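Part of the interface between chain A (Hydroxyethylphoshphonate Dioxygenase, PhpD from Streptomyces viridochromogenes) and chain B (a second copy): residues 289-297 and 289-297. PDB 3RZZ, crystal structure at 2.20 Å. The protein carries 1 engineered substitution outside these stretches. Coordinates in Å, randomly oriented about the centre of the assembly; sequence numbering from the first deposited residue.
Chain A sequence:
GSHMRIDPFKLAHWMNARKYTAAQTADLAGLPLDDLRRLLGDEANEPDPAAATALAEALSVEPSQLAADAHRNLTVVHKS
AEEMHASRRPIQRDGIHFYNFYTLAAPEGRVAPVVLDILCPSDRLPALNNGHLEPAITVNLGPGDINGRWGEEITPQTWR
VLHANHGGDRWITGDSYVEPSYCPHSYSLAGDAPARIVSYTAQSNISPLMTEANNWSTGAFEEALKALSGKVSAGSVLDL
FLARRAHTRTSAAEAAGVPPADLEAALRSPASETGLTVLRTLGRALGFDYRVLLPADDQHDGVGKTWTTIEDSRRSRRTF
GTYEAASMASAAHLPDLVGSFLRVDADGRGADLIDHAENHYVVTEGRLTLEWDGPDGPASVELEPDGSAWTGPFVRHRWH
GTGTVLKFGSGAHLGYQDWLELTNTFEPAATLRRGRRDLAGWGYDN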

ATOM      1  N   ASP A 289      -0.977  12.078   9.434  1.00 32.28           N
ATOM      2  CA  ASP A 289       0.082  11.348  10.130  1.00 31.60           C
ATOM      3  C   ASP A 289       1.432  12.053   9.972  1.00 32.23           C
ATOM      4  O   ASP A 289       2.023  12.039   8.893  1.00 32.35           O
ATOM      5  CB  ASP A 289       0.191   9.930   9.573  1.00 30.81           C
ATOM      6  CG  ASP A 289       0.870   8.979  10.536  1.00 34.25           C
ATOM      7  OD1 ASP A 289       1.729   9.437  11.325  1.00 35.46           O
ATOM      8  OD2 ASP A 289       0.549   7.773  10.506  1.00 33.51           O
ATOM      9  N   TYR A 290       1.920  12.648  11.058  1.00 32.65           N
ATOM     10  CA  TYR A 290       3.193  13.374  11.061  1.00 31.60           C
ATOM     11  C   TYR A 290       4.406  12.512  10.709  1.00 31.34           C
ATOM     12  O   TYR A 290       5.407  13.005  10.184  1.00 33.12           O
ATOM     13  CB  TYR A 290       3.421  14.007  12.446  1.00 30.18           C
ATOM     14  CG  TYR A 290       3.859  13.010  13.502  1.00 26.84           C
ATOM     15  CD1 TYR A 290       5.210  12.709  13.683  1.00 26.95           C
ATOM     16  CD2 TYR A 290       2.921  12.319  14.272  1.00 25.78           C
ATOM     17  CE1 TYR A 290       5.613  11.737  14.605  1.00 28.21           C
ATOM     18  CE2 TYR A 290       3.311  11.349  15.190  1.00 23.49           C
ATOM     19  CZ  TYR A 290       4.658  11.061  15.350  1.00 29.02           C
ATOM     20  OH  TYR A 290       5.053  10.086  16.235  1.00 30.03           O
ATOM     21  N   ARG A 291       4.325  11.222  11.004  1.00 31.36           N
ATOM     22  CA  ARG A 291       5.448  10.326  10.750  1.00 31.33           C
ATOM     23  C   ARG A 291       6.012  10.314   9.327  1.00 32.56           C
ATOM     24  O   ARG A 291       7.228  10.240   9.156  1.00 31.80           O
ATOM     25  CB  ARG A 291       5.083   8.910  11.212  1.00 33.75           C
ATOM     26  CG  ARG A 291       4.819   8.826  12.723  1.00 32.60           C
ATOM     27  CD  ARG A 291       4.369   7.443  13.165  1.00 31.88           C
ATOM     28  NE  ARG A 291       3.110   7.079  12.533  1.00 33.66           N
ATOM     29  CZ  ARG A 291       2.509   5.901  12.664  1.00 33.91           C
ATOM     30  NH1 ARG A 291       3.045   4.946  13.415  1.00 32.31           N
ATOM     31  NH2 ARG A 291       1.376   5.675  12.017  1.00 35.76           N
ATOM     32  N   VAL A 292       5.160  10.400   8.306  1.00 33.43           N
ATOM     33  CA  VAL A 292       5.669  10.400   6.937  1.00 34.50           C
ATOM     34  C   VAL A 292       6.368  11.719   6.622  1.00 35.99           C
ATOM     35  O   VAL A 292       6.907  11.909   5.531  1.00 36.96           O
ATOM     36  CB  VAL A 292       4.550  10.138   5.875  1.00 34.07           C
ATOM     37  CG1 VAL A 292       3.945   8.765   6.083  1.00 34.72           C
ATOM     38  CG2 VAL A 292       3.483  11.208   5.944  1.00 36.55           C
ATOM     39  N   LEU A 293       6.369  12.634   7.585  1.00 37.34           N
ATOM     40  CA  LEU A 293       7.034  13.918   7.393  1.00 37.34           C
ATOM     41  C   LEU A 293       8.466  13.827   7.899  1.00 37.74           C
ATOM     42  O   LEU A 293       9.317  14.640   7.538  1.00 39.52           O
ATOM     43  CB  LEU A 293       6.295  15.030   8.140  1.00 37.76           C
ATOM     44  CG  LEU A 293       4.908  15.415   7.626  1.00 39.12           C
ATOM     45  CD1 LEU A 293       4.313  16.470   8.547  1.00 40.57           C
ATOM     46  CD2 LEU A 293       5.000  15.929   6.184  1.00 36.57           C
ATOM     47  N   LEU A 294       8.724  12.829   8.738  1.00 37.63           N
ATOM     48  CA  LEU A 294      10.055  12.621   9.302  1.00 39.02           C
ATOM     49  C   LEU A 294      11.053  12.205   8.224  1.00 39.35           C
ATOM     50  O   LEU A 294      10.708  11.492   7.282  1.00 37.76           O
ATOM     51  CB  LEU A 294       9.995  11.572  10.419  1.00 37.36           C
ATOM     52  CG  LEU A 294       9.548  12.086  11.798  1.00 38.58           C
ATOM     53  CD1 LEU A 294       8.433  13.100  11.661  1.00 36.57           C
ATOM     54  CD2 LEU A 294       9.106  10.915  12.658  1.00 36.94           C
ATOM     55  N   PRO A 295      12.311  12.650   8.354  1.00 41.18           N
ATOM     56  CA  PRO A 295      13.371  12.340   7.393  1.00 42.66           C
ATOM     57  C   PRO A 295      13.809  10.884   7.324  1.00 44.71           C
ATOM     58  O   PRO A 295      13.741  10.144   8.305  1.00 43.33           O
ATOM     59  CB  PRO A 295      14.508  13.244   7.842  1.00 42.32           C
ATOM     60  CG  PRO A 295      14.350  13.240   9.324  1.00 42.40           C
ATOM     61  CD  PRO A 295      12.851  13.427   9.487  1.00 41.66           C
ATOM     62  N   ALA A 296      14.253  10.496   6.134  1.00 47.08           N
ATOM     63  CA  ALA A 296      14.766   9.161   5.864  1.00 50.09           C
ATOM     64  C   ALA A 296      16.157   9.409   5.283  1.00 52.23           C
ATOM     65  O   ALA A 296      16.370  10.403   4.582  1.00 52.50           O
ATOM     66  CB  ALA A 296      13.880   8.447   4.846  1.00 47.78           C
ATOM     67  N   ASP A 297      17.090   8.511   5.580  1.00 56.08           N
ATOM     68  CA  ASP A 297      18.452   8.622   5.074  1.00 60.07           C
ATOM     69  C   ASP A 297      18.437   8.919   3.581  1.00 61.82           C
ATOM     70  O   ASP A 297      17.773   8.229   2.809  1.00 62.92           O
ATOM     71  CB  ASP A 297      19.231   7.335   5.345  1.00 61.30           C
ATOM     72  CG  ASP A 297      18.445   6.090   4.981  1.00 64.15           C
ATOM     73  OD1 ASP A 297      17.442   5.797   5.664  1.00 63.96           O
ATOM     74  OD2 ASP A 297      18.830   5.405   4.010  1.00 64.70           O
TER
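Chain B (289-297) DYRVLLPAD

The contact is a compact, two-fold symmetric clasp in which the same nine residues of two protein copies meet loop against loop, joined by four hydrogen bonds from side chains of one copy to backbone carbonyls of the other. Because the two-fold axis is exact, everything chain B does to chain A is returned in kind.

The chain B stretch has the same backbone conformation as that of chain A: a single short 3-10 turn at 291-293, with loop or turn on both flanks. The turn is held by Leu B293 N to Tyr B290 O at 2.8 Å and Leu B294 N to Arg B291 O at 3.0 Å. After it the chain opens into an extended run, with psi near 145-150° from Leu B294 to Ala B296. This leaves the carbonyls of Leu B294 and Pro B295 without partners in the turn and available to chain A. By CA position the stretches come nearest at the two arginines, Arg A291 CA lying 6.0 Å from Arg B291 CA. From there the register runs in opposite directions, so that the CA of Asp B289 lies 7.7 Å from that of Ala A296.

Arg B291 points its CA-to-CB bond toward chain A and contributes the largest covered area of its stretch. Within its own chain, Arg B291 NE donates to Asp B289 OD1 at 3.0 Å, and Arg B291 NH2 forms a salt bridge with Asp B289 OD2 at 2.7 Å. The carboxylate thus grips one edge of the planar guanidinium, balances its charge and fixes its orientation. NH1, which the aspartate does not engage, reaches across the interface, where Arg B291 NH1 donates to Leu A294 O at 2.9 Å, with the acceptor near the guanidinium plane, where the N-H hydrogens lie, and an N-H...acceptor angle of 145°. The flat group also offers a face to a small apolar neighbour: Ala A296 CB lies over it, 4.0 Å from Arg B291 CZ. A methyl suits this place, since it packs on the face without competing for the donors at the edge.

Tyr B290 starts sideways, but its long ring carries the hydroxyl across. Tyr B290 OH donates to Pro A295 O at 2.6 Å, a short bond that meets the ring at its edge. Proline has no amide hydrogen to offer, yet its carbonyl is a good acceptor, and its CA-to-CB bond points away from chain B. Tyr B290 OH also lies 3.7 Å from Leu A294 CB.

Leu B294 points toward chain A, where its CB lies 3.7 Å from Arg A291 CD, the aliphatic part of that side chain serving as an apolar surface. Leu B294 CD2 lies 4.5 Å from Tyr A290 CE1, a loose apolar contact. The two leucines also meet each other, but their CD2 atoms are modelled too close for that separation to be meaningful. Val B292 and Leu B293 instead point away from chain A.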

ATOM      1  N   ASP B 289      12.915   0.929   8.258  1.00 32.28           N
ATOM      2  CA  ASP B 289      12.447   2.303   8.436  1.00 31.60           C
ATOM      3  C   ASP B 289      11.957   2.534   9.869  1.00 32.23           C
ATOM      4  O   ASP B 289      10.899   2.039  10.255  1.00 32.35           O
ATOM      5  CB  ASP B 289      11.305   2.596   7.465  1.00 30.81           C
ATOM      6  CG  ASP B 289      11.115   4.079   7.225  1.00 34.25           C
ATOM      7  OD1 ASP B 289      11.409   4.877   8.145  1.00 35.46           O
ATOM      8  OD2 ASP B 289      10.670   4.451   6.120  1.00 33.51           O
ATOM      9  N   TYR B 290      12.721   3.304  10.639  1.00 32.65           N
ATOM     10  CA  TYR B 290      12.392   3.606  12.035  1.00 31.60           C
ATOM     11  C   TYR B 290      11.066   4.345  12.219  1.00 31.34           C
ATOM     12  O   TYR B 290      10.411   4.230  13.258  1.00 33.12           O
ATOM     13  CB  TYR B 290      13.519   4.449  12.659  1.00 30.18           C
ATOM     14  CG  TYR B 290      13.499   5.902  12.223  1.00 26.84           C
ATOM     15  CD1 TYR B 290      12.738   6.845  12.914  1.00 26.95           C
ATOM     16  CD2 TYR B 290      14.186   6.320  11.080  1.00 25.78           C
ATOM     17  CE1 TYR B 290      12.659   8.170  12.473  1.00 28.21           C
ATOM     18  CE2 TYR B 290      14.113   7.635  10.632  1.00 23.49           C
ATOM     19  CZ  TYR B 290      13.346   8.554  11.330  1.00 29.02           C
ATOM     20  OH  TYR B 290      13.245   9.850  10.881  1.00 30.03           O
ATOM     21  N   ARG B 291      10.668   5.113  11.215  1.00 31.36           N
ATOM     22  CA  ARG B 291       9.440   5.895  11.314  1.00 31.33           C
ATOM     23  C   ARG B 291       8.166   5.133  11.683  1.00 32.56           C
ATOM     24  O   ARG B 291       7.352   5.645  12.450  1.00 31.80           O
ATOM     25  CB  ARG B 291       9.247   6.703  10.025  1.00 33.75           C
ATOM     26  CG  ARG B 291      10.371   7.724   9.788  1.00 32.60           C
ATOM     27  CD  ARG B 291      10.227   8.460   8.465  1.00 31.88           C
ATOM     28  NE  ARG B 291      10.303   7.535   7.344  1.00 33.66           N
ATOM     29  CZ  ARG B 291      10.132   7.872   6.070  1.00 33.91           C
ATOM     30  NH1 ARG B 291       9.874   9.130   5.731  1.00 32.31           N
ATOM     31  NH2 ARG B 291      10.198   6.936   5.136  1.00 35.76           N
ATOM     32  N   VAL B 292       7.981   3.918  11.168  1.00 33.43           N
ATOM     33  CA  VAL B 292       6.779   3.161  11.510  1.00 34.50           C
ATOM     34  C   VAL B 292       6.842   2.673  12.954  1.00 35.99           C
ATOM     35  O   VAL B 292       5.905   2.050  13.455  1.00 36.96           O
ATOM     36  CB  VAL B 292       6.539   1.944  10.558  1.00 34.07           C
ATOM     37  CG1 VAL B 292       6.325   2.425   9.137  1.00 34.72           C
ATOM     38  CG2 VAL B 292       7.698   0.974  10.625  1.00 36.55           C
ATOM     39  N   LEU B 293       7.947   2.964  13.630  1.00 37.34           N
ATOM     40  CA  LEU B 293       8.094   2.564  15.025  1.00 37.34           C
ATOM     41  C   LEU B 293       7.613   3.690  15.928  1.00 37.74           C
ATOM     42  O   LEU B 293       7.309   3.475  17.101  1.00 39.52           O
ATOM     43  CB  LEU B 293       9.553   2.237  15.346  1.00 37.76           C
ATOM     44  CG  LEU B 293      10.151   0.992  14.691  1.00 39.12           C
ATOM     45  CD1 LEU B 293      11.622   0.892  15.068  1.00 40.57           C
ATOM     46  CD2 LEU B 293       9.382  -0.259  15.129  1.00 36.57           C
ATOM     47  N   LEU B 294       7.543   4.895  15.369  1.00 37.63           N
ATOM     48  CA  LEU B 294       7.097   6.067  16.116  1.00 39.02           C
ATOM     49  C   LEU B 294       5.619   5.959  16.482  1.00 39.35           C
ATOM     50  O   LEU B 294       4.815   5.421  15.723  1.00 37.76           O
ATOM     51  CB  LEU B 294       7.364   7.341  15.305  1.00 37.36           C
ATOM     52  CG  LEU B 294       8.795   7.898  15.385  1.00 38.58           C
ATOM     53  CD1 LEU B 294       9.812   6.778  15.378  1.00 36.57           C
ATOM     54  CD2 LEU B 294       9.034   8.850  14.225  1.00 36.94           C
ATOM     55  N   PRO B 295       5.245   6.477  17.662  1.00 41.18           N
ATOM     56  CA  PRO B 295       3.864   6.438  18.147  1.00 42.66           C
ATOM     57  C   PRO B 295       2.855   7.272  17.371  1.00 44.71           C
ATOM     58  O   PRO B 295       3.187   8.300  16.782  1.00 43.33           O
ATOM     59  CB  PRO B 295       3.999   6.919  19.584  1.00 42.32           C
ATOM     60  CG  PRO B 295       5.084   7.934  19.477  1.00 42.40           C
ATOM     61  CD  PRO B 295       6.103   7.224  18.601  1.00 41.66           C
ATOM     62  N   ALA B 296       1.616   6.794  17.383  1.00 47.08           N
ATOM     63  CA  ALA B 296       0.491   7.462  16.746  1.00 50.09           C
ATOM     64  C   ALA B 296      -0.535   7.611  17.868  1.00 52.23           C
ATOM     65  O   ALA B 296      -0.631   6.745  18.743  1.00 52.50           O
ATOM     66  CB  ALA B 296      -0.071   6.599  15.619  1.00 47.78           C
ATOM     67  N   ASP B 297      -1.288   8.706  17.838  1.00 56.08           N
ATOM     68  CA  ASP B 297      -2.315   8.959  18.839  1.00 60.07           C
ATOM     69  C   ASP B 297      -3.169   7.716  19.045  1.00 61.82           C
ATOM     70  O   ASP B 297      -3.673   7.133  18.086  1.00 62.92           O
ATOM     71  CB  ASP B 297      -3.195  10.136  18.418  1.00 61.30           C
ATOM     72  CG  ASP B 297      -3.633  10.048  16.969  1.00 64.15           C
ATOM     73  OD1 ASP B 297      -2.771  10.187  16.076  1.00 63.96           O
ATOM     74  OD2 ASP B 297      -4.840   9.838  16.723  1.00 64.70           O
TER